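Local coordinates for structure-specific endonuclease subunit SLX1 (Candida glabrata, PDB 4XM5) that probably nicks branched DNA near junctions as the catalytic GIY-YIG subunit of the SLX1-SLX4 structure-specific endonuclease in repair and recombination, at the interface of chains A and B. Residues are numbered along the deposited sequence; one frame, centred on the assembly and turned at random. Chains: chain A/B, Structure-specific endonuclease subunit SLX1.

The interface of chains A and B. Residues chain A 254, 257-258, 261, 271; chain B 80-81, 84-85.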
loop_
_atom_site.group_PDB
_atom_site.type_symbol
_atom_site.label_atom_id
_atom_site.label_comp_id
_atom_site.label_asym_id
_atom_site.label_seq_id
_atom_site.Cartn_x
_atom_site.Cartn_y
_atom_site.Cartn_z
ATOM N N ALA A 254 9.104 -0.285 15.896
ATOM C CA ALA A 254 9.698 -1.535 15.429
ATOM C C ALA A 254 9.758 -2.575 16.549
ATOM O O ALA A 254 9.643 -3.770 16.298
ATOM C CB ALA A 254 11.076 -1.290 14.846
ATOM N N TYR A 257 6.248 -4.131 16.902
ATOM C CA TYR A 257 6.024 -5.054 15.805
ATOM C C TYR A 257 6.677 -6.403 16.103
ATOM O O TYR A 257 6.103 -7.464 15.838
ATOM C CB TYR A 257 6.571 -4.476 14.503
ATOM C CG TYR A 257 6.550 -5.468 13.365
ATOM C CD1 TYR A 257 5.427 -5.584 12.554
ATOM C CD2 TYR A 257 7.641 -6.298 13.111
ATOM C CE1 TYR A 257 5.386 -6.498 11.524
ATOM C CE2 TYR A 257 7.601 -7.226 12.083
ATOM C CZ TYR A 257 6.468 -7.299 11.288
ATOM O OH TYR A 257 6.388 -8.197 10.268
ATOM N N ARG A 258 7.888 -6.342 16.643
ATOM C CA ARG A 258 8.656 -7.523 16.967
ATOM C C ARG A 258 7.937 -8.321 18.054
ATOM O O ARG A 258 7.754 -9.541 17.938
ATOM C CB ARG A 258 10.062 -7.117 17.416
ATOM C CG ARG A 258 11.022 -8.256 17.648
ATOM C CD ARG A 258 12.294 -7.730 18.287
ATOM N NE ARG A 258 13.213 -8.804 18.647
ATOM N N MET A 261 4.783 -9.857 16.648
ATOM C CA MET A 261 5.017 -10.985 15.741
ATOM C C MET A 261 5.501 -12.200 16.505
ATOM O O MET A 261 5.583 -13.287 15.944
ATOM C CB MET A 261 6.040 -10.652 14.630
ATOM C CG MET A 261 5.534 -9.748 13.510
ATOM S SD MET A 261 3.943 -10.204 12.781
ATOM C CE MET A 261 4.317 -11.789 12.082
ATOM N N THR A 271 2.426 -14.143 9.279
ATOM C CA THR A 271 3.837 -14.266 8.942
ATOM C C THR A 271 4.526 -12.911 8.913
ATOM O O THR A 271 5.708 -12.799 9.249
ATOM C CB THR A 271 4.036 -14.956 7.578
ATOM O OG1 THR A 271 3.112 -14.408 6.629
ATOM C CG2 THR A 271 3.804 -16.454 7.695
ATOM N N HIS B 80 9.863 -3.721 8.208
ATOM C CA HIS B 80 9.525 -4.395 9.449
ATOM C C HIS B 80 9.579 -5.908 9.268
ATOM O O HIS B 80 10.176 -6.613 10.095
ATOM C CB HIS B 80 8.128 -3.988 9.975
ATOM C CG HIS B 80 8.083 -2.623 10.584
ATOM N ND1 HIS B 80 6.897 -1.958 10.830
ATOM C CD2 HIS B 80 9.070 -1.792 10.997
ATOM C CE1 HIS B 80 7.158 -0.780 11.367
ATOM N NE2 HIS B 80 8.469 -0.654 11.486
ATOM N N ALA B 81 8.936 -6.409 8.213
ATOM C CA ALA B 81 8.843 -7.850 8.035
ATOM C C ALA B 81 10.248 -8.438 7.764
ATOM O O ALA B 81 10.599 -9.499 8.261
ATOM C CB ALA B 81 7.896 -8.181 6.914
ATOM N N HIS B 84 12.089 -8.531 11.171
ATOM C CA HIS B 84 11.518 -9.336 12.266
ATOM C C HIS B 84 10.389 -10.283 11.848
ATOM O O HIS B 84 9.699 -10.836 12.706
ATOM C CB HIS B 84 10.962 -8.436 13.373
ATOM C CG HIS B 84 11.952 -7.469 13.932
ATOM N ND1 HIS B 84 13.044 -7.868 14.673
ATOM C CD2 HIS B 84 12.017 -6.119 13.862
ATOM C CE1 HIS B 84 13.741 -6.805 15.032
ATOM N NE2 HIS B 84 13.140 -5.731 14.553
ATOM N N GLY B 85 10.184 -10.449 10.541
ATOM C CA GLY B 85 9.146 -11.337 10.046
ATOM C C GLY B 85 9.611 -12.771 9.909
ATOM O O GLY B 85 10.788 -13.084 10.105
#
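A:Tyr257 meets B:His80 at the centre of this patch, a compact example of an aromatic ring seated on the turns of a partner helix. The ring lies flat between two aliphatic groups: B:His80 CB stands over its middle, 3.7 Å from the centroid in a CH-pi contact, while A:Met261 CG of its own chain covers the opposite face, displaced toward the rim. At the ring edge and in its plane comes B:His84 CB, 3.8 Å from A:Tyr257 CE2. The backbone carbonyl oxygen of B:His80, atom O, also meets A:Tyr257 CE2, at 3.3 Å. With both faces and this edge occupied, the ring should have little freedom to tilt. Its CG is anti to the backbone N (chi1 172°), which extends the ring from helix 253-262 toward helix 72-84 of chain B. There the phenol oxygen, A:Tyr257 OH, lies 3.3 Å from B:Ala81 CA.

A second CH-pi contact flanks the first. The extended aliphatic stem of A:Arg258 passes over the ND1-CE1 rim of one face of the B:His84 imidazole, with CG displaced from the ring centre, 4.0 Å from the centroid, and CD 3.7 Å from CE1. The polar rim begins here: A:Arg258 NE is 4.1 Å from B:His84 ND1, but the guanidinium beyond NE is not modelled. Carbonyl O of A:Ala254 faces B:His84 CD2, and A:Thr271 O approaches B:Gly85 CA at the margin.

Repeated by two-fold symmetry, the patch joins the SLX1-type zinc-finger region of one copy to the GIY-YIG nuclease domain of the other. It helps hold the two copies together in a pairing that may be confined to the crystal, since SLX1 works as a heterodimer with SLX4.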